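Local coordinates for mandelate racemase/muconate lactonizing enzyme (Jannaschia sp., PDB 4J3Z), which belongs to the enolase superfamily and probably abstracts a proton next to a substrate carboxylate, though its own substrate and reaction are not established, at residues D8-A13 and L26-T31; R22-V27 and L38-A43; G212-A217 and L232-P237. One frame throughout, in Å; residues are numbered along the deposited sequence.

Contact 1 (D8-A13 and L26-T31); sequences DIFAVA and LVRVTT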
# COMPACT_ATOMS: atom_id res chain seq x y z
N ASP D 8 -41.64 -26.02 14.45
CA ASP D 8 -41.29 -27.02 15.45
C ASP D 8 -39.79 -27.16 15.41
O ASP D 8 -39.19 -27.23 14.33
CB ASP D 8 -41.99 -28.35 15.17
CG ASP D 8 -43.49 -28.20 15.05
OD1 ASP D 8 -44.08 -27.32 15.72
OD2 ASP D 8 -44.09 -28.98 14.28
N ILE D 9 -39.18 -27.15 16.59
CA ILE D 9 -37.73 -27.27 16.73
C ILE D 9 -37.44 -28.62 17.38
O ILE D 9 -38.11 -29.00 18.34
CB ILE D 9 -37.12 -26.13 17.58
CG1 ILE D 9 -37.50 -24.75 17.01
CG2 ILE D 9 -35.61 -26.26 17.70
CD1 ILE D 9 -36.95 -23.58 17.80
N PHE D 10 -36.45 -29.33 16.83
CA PHE D 10 -35.99 -30.62 17.35
C PHE D 10 -34.53 -30.54 17.83
O PHE D 10 -33.63 -30.16 17.06
CB PHE D 10 -36.09 -31.72 16.28
CG PHE D 10 -37.50 -32.05 15.86
CD1 PHE D 10 -38.26 -32.97 16.58
CD2 PHE D 10 -38.06 -31.45 14.74
CE1 PHE D 10 -39.55 -33.28 16.19
CE2 PHE D 10 -39.36 -31.76 14.35
CZ PHE D 10 -40.11 -32.67 15.08
N ALA D 11 -34.31 -30.88 19.09
CA ALA D 11 -32.96 -31.01 19.61
C ALA D 11 -32.59 -32.48 19.58
O ALA D 11 -33.21 -33.30 20.27
CB ALA D 11 -32.89 -30.46 21.02
N VAL D 12 -31.60 -32.83 18.77
CA VAL D 12 -31.29 -34.23 18.51
C VAL D 12 -29.90 -34.63 19.03
O VAL D 12 -28.91 -33.97 18.73
CB VAL D 12 -31.44 -34.58 17.01
CG1 VAL D 12 -31.16 -36.05 16.78
CG2 VAL D 12 -32.86 -34.26 16.52
N ALA D 13 -29.84 -35.69 19.82
CA ALA D 13 -28.56 -36.25 20.30
C ALA D 13 -28.09 -37.37 19.39
O ALA D 13 -28.76 -38.40 19.29
CB ALA D 13 -28.70 -36.76 21.73
N LEU D 26 -32.49 -28.92 14.69
CA LEU D 26 -33.28 -28.96 13.46
C LEU D 26 -34.59 -28.20 13.60
O LEU D 26 -35.23 -28.26 14.65
CB LEU D 26 -33.57 -30.41 13.05
CG LEU D 26 -32.45 -31.45 13.05
CD1 LEU D 26 -32.96 -32.72 12.38
CD2 LEU D 26 -31.19 -30.95 12.35
N VAL D 27 -34.96 -27.48 12.54
CA VAL D 27 -36.23 -26.76 12.46
C VAL D 27 -37.11 -27.31 11.33
O VAL D 27 -36.62 -27.66 10.26
CB VAL D 27 -36.02 -25.22 12.29
CG1 VAL D 27 -35.05 -24.68 13.33
CG2 VAL D 27 -35.57 -24.86 10.88
N ARG D 28 -38.41 -27.41 11.59
CA ARG D 28 -39.37 -27.79 10.55
C ARG D 28 -40.50 -26.76 10.49
O ARG D 28 -41.36 -26.71 11.37
CB ARG D 28 -39.94 -29.18 10.82
CG ARG D 28 -40.89 -29.69 9.75
CD ARG D 28 -41.91 -30.63 10.38
NE ARG D 28 -41.57 -32.02 10.13
CZ ARG D 28 -41.72 -33.01 11.00
NH1 ARG D 28 -42.19 -32.78 12.22
NH2 ARG D 28 -41.38 -34.25 10.64
N VAL D 29 -40.47 -25.92 9.45
CA VAL D 29 -41.47 -24.87 9.24
C VAL D 29 -42.62 -25.38 8.37
O VAL D 29 -42.38 -25.96 7.31
CB VAL D 29 -40.84 -23.62 8.56
CG1 VAL D 29 -41.90 -22.57 8.26
CG2 VAL D 29 -39.75 -23.03 9.43
N THR D 30 -43.87 -25.14 8.81
CA THR D 30 -45.08 -25.44 8.03
C THR D 30 -45.73 -24.15 7.51
O THR D 30 -45.78 -23.13 8.21
CB THR D 30 -46.13 -26.22 8.86
OG1 THR D 30 -45.58 -27.46 9.30
CG2 THR D 30 -47.40 -26.52 8.05
N THR D 31 -46.24 -24.20 6.28
CA THR D 31 -46.89 -23.05 5.66
C THR D 31 -48.36 -22.99 6.03
O THR D 31 -48.89 -23.93 6.64
CB THR D 31 -46.77 -23.08 4.13
OG1 THR D 31 -47.19 -24.37 3.64
CG2 THR D 31 -45.34 -22.83 3.70

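Contact 2 (R22-V27 and L38-A43); sequences RYWLLV and LGEVYA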
# COMPACT_ATOMS: atom_id res chain seq x y z
N ARG D 22 -22.35 -33.05 19.94
CA ARG D 22 -23.19 -33.39 21.09
C ARG D 22 -24.68 -33.37 20.75
O ARG D 22 -25.43 -34.25 21.19
CB ARG D 22 -22.93 -32.43 22.26
CG ARG D 22 -21.88 -32.88 23.26
CD ARG D 22 -22.21 -32.32 24.64
NE ARG D 22 -21.17 -32.57 25.63
CZ ARG D 22 -20.19 -31.72 25.93
NH1 ARG D 22 -20.11 -30.54 25.33
NH2 ARG D 22 -19.30 -32.04 26.86
N TYR D 23 -25.11 -32.35 20.00
CA TYR D 23 -26.51 -32.22 19.58
C TYR D 23 -26.64 -31.49 18.25
O TYR D 23 -25.80 -30.65 17.91
CB TYR D 23 -27.33 -31.48 20.64
CG TYR D 23 -26.81 -30.10 21.00
CD1 TYR D 23 -27.04 -29.01 20.16
CD2 TYR D 23 -26.11 -29.89 22.18
CE1 TYR D 23 -26.58 -27.75 20.48
CE2 TYR D 23 -25.65 -28.63 22.52
CZ TYR D 23 -25.88 -27.56 21.66
OH TYR D 23 -25.42 -26.31 21.99
N TRP D 24 -27.68 -31.83 17.49
CA TRP D 24 -28.04 -31.07 16.30
C TRP D 24 -29.33 -30.30 16.55
O TRP D 24 -30.18 -30.76 17.31
CB TRP D 24 -28.24 -31.98 15.09
CG TRP D 24 -27.05 -32.83 14.74
CD1 TRP D 24 -25.73 -32.51 14.90
CD2 TRP D 24 -27.08 -34.14 14.16
NE1 TRP D 24 -24.94 -33.55 14.45
CE2 TRP D 24 -25.74 -34.55 13.99
CE3 TRP D 24 -28.11 -35.01 13.78
CZ2 TRP D 24 -25.41 -35.80 13.45
CZ3 TRP D 24 -27.77 -36.25 13.23
CH2 TRP D 24 -26.43 -36.63 13.08
N LEU D 25 -29.45 -29.13 15.92
CA LEU D 25 -30.62 -28.28 16.08
C LEU D 25 -31.39 -28.17 14.78
O LEU D 25 -31.02 -27.40 13.87
CB LEU D 25 -30.21 -26.88 16.56
CG LEU D 25 -30.05 -26.64 18.06
CD1 LEU D 25 -28.91 -25.65 18.30
CD2 LEU D 25 -31.35 -26.13 18.64
N LEU D 26 -32.49 -28.92 14.69
CA LEU D 26 -33.28 -28.96 13.46
C LEU D 26 -34.59 -28.20 13.60
O LEU D 26 -35.23 -28.26 14.65
CB LEU D 26 -33.57 -30.41 13.05
CG LEU D 26 -32.45 -31.45 13.05
CD1 LEU D 26 -32.96 -32.72 12.38
CD2 LEU D 26 -31.19 -30.95 12.35
N VAL D 27 -34.96 -27.48 12.54
CA VAL D 27 -36.23 -26.76 12.46
C VAL D 27 -37.11 -27.31 11.33
O VAL D 27 -36.62 -27.66 10.26
CB VAL D 27 -36.02 -25.22 12.29
CG1 VAL D 27 -35.05 -24.68 13.33
CG2 VAL D 27 -35.57 -24.86 10.88
N LEU D 38 -37.53 -28.42 5.97
CA LEU D 38 -36.53 -28.69 7.00
C LEU D 38 -35.35 -27.74 6.91
O LEU D 38 -34.94 -27.35 5.81
CB LEU D 38 -36.04 -30.14 6.93
CG LEU D 38 -36.87 -31.25 7.59
CD1 LEU D 38 -36.15 -32.58 7.41
CD2 LEU D 38 -37.11 -30.99 9.07
N GLY D 39 -34.82 -27.35 8.06
CA GLY D 39 -33.65 -26.48 8.15
C GLY D 39 -32.83 -26.81 9.39
O GLY D 39 -33.35 -27.37 10.36
N GLU D 40 -31.54 -26.47 9.36
CA GLU D 40 -30.65 -26.77 10.47
C GLU D 40 -29.83 -25.55 10.91
O GLU D 40 -29.24 -24.84 10.08
CB GLU D 40 -29.74 -27.96 10.12
CG GLU D 40 -28.72 -28.30 11.19
CD GLU D 40 -28.28 -29.76 11.18
OE1 GLU D 40 -28.57 -30.50 10.21
OE2 GLU D 40 -27.62 -30.15 12.16
N VAL D 41 -29.82 -25.33 12.22
CA VAL D 41 -29.13 -24.23 12.86
C VAL D 41 -27.76 -24.69 13.35
O VAL D 41 -27.62 -25.77 13.96
CB VAL D 41 -29.94 -23.68 14.05
CG1 VAL D 41 -29.22 -22.54 14.76
CG2 VAL D 41 -31.34 -23.24 13.61
N TYR D 42 -26.74 -23.87 13.08
CA TYR D 42 -25.41 -24.11 13.59
C TYR D 42 -25.00 -22.97 14.51
O TYR D 42 -24.56 -21.91 14.06
CB TYR D 42 -24.43 -24.32 12.43
CG TYR D 42 -23.14 -25.01 12.83
CD1 TYR D 42 -23.15 -26.29 13.36
CD2 TYR D 42 -21.92 -24.37 12.67
CE1 TYR D 42 -21.97 -26.92 13.73
CE2 TYR D 42 -20.74 -24.99 13.03
CZ TYR D 42 -20.76 -26.26 13.55
OH TYR D 42 -19.58 -26.86 13.91
N ALA D 43 -25.17 -23.20 15.81
CA ALA D 43 -24.94 -22.18 16.82
C ALA D 43 -24.62 -22.84 18.16
O ALA D 43 -25.39 -23.70 18.62
CB ALA D 43 -26.16 -21.29 16.96

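Contact 3 (G212-A217 and L232-P237); sequences GQFAPA and LWYEEP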
# COMPACT_ATOMS: atom_id res chain seq x y z
N GLY D 212 -7.98 -23.47 14.89
CA GLY D 212 -7.71 -22.10 15.31
C GLY D 212 -6.96 -21.99 16.62
O GLY D 212 -7.08 -20.98 17.32
N GLN D 213 -6.18 -23.02 16.93
CA GLN D 213 -5.43 -23.09 18.19
C GLN D 213 -4.29 -22.09 18.27
O GLN D 213 -3.90 -21.67 19.36
CB GLN D 213 -4.83 -24.49 18.40
CG GLN D 213 -5.71 -25.69 18.05
CD GLN D 213 -5.51 -26.17 16.62
OE1 GLN D 213 -5.75 -25.43 15.66
NE2 GLN D 213 -5.09 -27.43 16.46
N PHE D 214 -3.76 -21.70 17.11
CA PHE D 214 -2.43 -21.09 17.07
C PHE D 214 -2.36 -19.64 16.64
O PHE D 214 -3.13 -19.18 15.81
CB PHE D 214 -1.48 -21.92 16.20
CG PHE D 214 -1.42 -23.37 16.59
CD1 PHE D 214 -1.09 -23.75 17.89
CD2 PHE D 214 -1.69 -24.35 15.65
CE1 PHE D 214 -1.02 -25.10 18.24
CE2 PHE D 214 -1.63 -25.70 16.00
CZ PHE D 214 -1.30 -26.07 17.29
N ALA D 215 -1.41 -18.93 17.23
CA ALA D 215 -1.09 -17.56 16.88
C ALA D 215 -0.41 -17.52 15.51
O ALA D 215 0.36 -18.42 15.20
CB ALA D 215 -0.16 -16.98 17.94
N PRO D 216 -0.68 -16.48 14.69
CA PRO D 216 -0.20 -16.46 13.30
C PRO D 216 1.25 -16.92 13.10
O PRO D 216 1.50 -17.71 12.20
CB PRO D 216 -0.39 -14.99 12.88
CG PRO D 216 -0.77 -14.25 14.13
CD PRO D 216 -1.45 -15.26 14.99
N ALA D 217 2.17 -16.43 13.93
CA ALA D 217 3.58 -16.82 13.92
C ALA D 217 3.79 -18.32 14.13
O ALA D 217 4.71 -18.93 13.54
CB ALA D 217 4.34 -16.06 14.99
N LEU D 232 -3.41 -30.23 0.66
CA LEU D 232 -4.31 -29.43 -0.19
C LEU D 232 -4.72 -28.13 0.48
O LEU D 232 -4.98 -27.13 -0.21
CB LEU D 232 -5.56 -30.21 -0.59
CG LEU D 232 -6.46 -29.63 -1.70
CD1 LEU D 232 -7.26 -30.72 -2.39
CD2 LEU D 232 -7.41 -28.58 -1.18
N TRP D 233 -4.81 -28.14 1.82
CA TRP D 233 -5.10 -26.92 2.55
C TRP D 233 -4.64 -26.90 4.00
O TRP D 233 -4.40 -27.94 4.62
CB TRP D 233 -6.58 -26.51 2.41
CG TRP D 233 -7.62 -27.31 3.18
CD1 TRP D 233 -7.54 -27.77 4.47
CD2 TRP D 233 -8.94 -27.65 2.72
NE1 TRP D 233 -8.70 -28.41 4.82
CE2 TRP D 233 -9.58 -28.35 3.77
CE3 TRP D 233 -9.63 -27.45 1.52
CZ2 TRP D 233 -10.88 -28.85 3.65
CZ3 TRP D 233 -10.93 -27.95 1.40
CH2 TRP D 233 -11.54 -28.65 2.47
N TYR D 234 -4.51 -25.68 4.52
CA TYR D 234 -4.24 -25.43 5.92
C TYR D 234 -5.45 -24.67 6.45
O TYR D 234 -5.69 -23.50 6.09
CB TYR D 234 -2.96 -24.59 6.05
CG TYR D 234 -2.44 -24.41 7.45
CD1 TYR D 234 -3.11 -24.94 8.55
CD2 TYR D 234 -1.27 -23.71 7.67
CE1 TYR D 234 -2.62 -24.76 9.83
CE2 TYR D 234 -0.77 -23.52 8.95
CZ TYR D 234 -1.45 -24.05 10.03
OH TYR D 234 -0.96 -23.87 11.30
N GLU D 235 -6.29 -25.35 7.20
CA GLU D 235 -7.58 -24.82 7.56
C GLU D 235 -7.57 -24.25 8.95
O GLU D 235 -7.12 -24.86 9.84
CB GLU D 235 -8.65 -25.89 7.35
CG GLU D 235 -9.86 -25.81 8.24
CD GLU D 235 -10.68 -27.05 8.24
OE1 GLU D 235 -10.21 -28.06 7.76
OE2 GLU D 235 -11.80 -26.99 8.74
N GLU D 236 -8.09 -23.05 9.09
CA GLU D 236 -8.31 -22.38 10.37
C GLU D 236 -7.07 -22.33 11.22
O GLU D 236 -7.03 -22.85 12.30
CB GLU D 236 -9.54 -22.91 11.13
CG GLU D 236 -10.88 -22.42 10.63
CD GLU D 236 -11.90 -22.23 11.72
OE1 GLU D 236 -12.02 -23.11 12.55
OE2 GLU D 236 -12.57 -21.20 11.79
N PRO D 237 -6.06 -21.74 10.66
CA PRO D 237 -4.74 -21.70 11.29
C PRO D 237 -4.72 -20.86 12.56
O PRO D 237 -3.99 -21.18 13.52
CB PRO D 237 -3.86 -21.02 10.23
CG PRO D 237 -4.80 -20.21 9.41
CD PRO D 237 -6.09 -20.99 9.39

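Contact 1 (D8-A13 and L26-T31)
F10 and L26 clasp each other through both peptide groups in the β hairpin formed by strands 4-12 and 24-31. F10 N reaches L26 O at 2.7 Å, and L26 N returns a bond of 2.9 Å to F10 O; both donors lie in the plane of the accepting carbonyl. D8 and R28 make the next such pair. Here R28 N meets D8 O at 2.9 Å almost head-on, whereas D8 N stands above the carbonyl plane of R28 O in a longer bond of 3.2 Å. Between them, I9 and V27 form a non-hydrogen-bonded pair whose branched aliphatic chains suit the apolar face covered by I55 of helix 48-62. The other face carries F10 and R28. CG of R28 lies anti to the backbone N (chi1 -177°), and a bend at chi3 then brings NH1 to 3.5 Å from F10 CZ. NH1 arrives at the ring's edge, close to its plane and not over a face, so this is no cation-pi contact; the guanidinium and ring planes stand 89° apart. The guanidinium's charge is met by a salt bridge from NH2 to D371. Past F10, V12 CG2 comes within 4.4 Å of L26 CD1.

Contact 2 (R22-V27 and L38-A43)
L26 and E40 face each other in a non-hydrogen-bonded pair of the β hairpin between strands 24-31 and 36-41. CG of E40 is anti to the backbone N (chi1 177°) and the chain runs on extended, carrying the carboxylate over the L26 methyl CD2, 3.4 Å from E40 CD. OE2 also lies 3.5 Å from W24 CB. This buried acid is satisfied by two backbone amides around the start of helix 315-327: OE2 accepts from G314 N and OE1 from E317 N. Were this glutamate an alanine, both amides would probably lose these acceptors and a gap would open beside L26 and W24. On the other face, V41 packs its CB 4.1 Å from L25 CB, and its CG2 meets V27 CG1 at 4.0 Å. V27 holds CG1 anti to its carbonyl carbon (chi1 -51°), which puts CG2 between the backbone N and the carbonyl carbon, 3.4 Å from G39 O. Glycine suits G39's place because a β carbon there would press tightly on V27 CG2. The backbones join through V41 N to L25 O and G39 N to V27 O. Straightest is V27 N to G39 O, 2.7 Å long with 177° at the hydrogen.

Contact 3 (G212-A217 and L232-P237)
Within the β-α-β unit made by strand 205-209, helix 216-226 and strand 233-235, G212 and E236 meet just beyond the C-terminal ends of the two parallel strands. G212 N lies 2.8 Å from E236 O, but the poor angle at the hydrogen makes this a weak bond. Both residues have positive phi (77° and 53°), which glycine adopts readily and E236 adopts despite its β carbon. E236 turns its carboxylate to a salt bridge with R262, and Q213 folds back so that OE1 accepts from the backbone N of H211.

F214 adds bulk, meeting polar atoms loosely. Its CB rests 3.7 Å from P237 O, while chi1 of -53° sets the ring beside its own backbone N, with Q213 CB over the centre of one face, 3.7 Å above the plane. The Y234 ring is covered off-centre by P237 CB, at 3.8 Å; proline suits this place because its compact apolar ring can lie on the tyrosine face. The Y234 hydroxyl, 4.4 Å from F214 CD2, is held by A219 O of the helix. A215 then occupies the N-cap position, and P216, suited to a first helical turn, packs against G304 of a second subunit. Such loops, leading from a strand into the following helix, line the catalytic end of the β/α barrel in the enolase superfamily.

In the fold
Contacts 1 and 2 are the two neighbouring strand pairings of one three-stranded antiparallel sheet, sharing L26 and V27 of the central strand 24-31, with centres 8 Å apart. V12 O and W24 N, 2.8 Å apart, probably form a hydrogen bond that joins them further. Contact 3 belongs to the barrel, on the far side of the chain's centre: its centre is 34 Å from that of contact 1 and 27 Å from that of contact 2. The nearest atoms of contacts 2 and 3 are still about 9 Å apart. In the enolase superfamily the N-terminal domain caps the mouth of the barrel, so the active site probably lies where these two parts face one another.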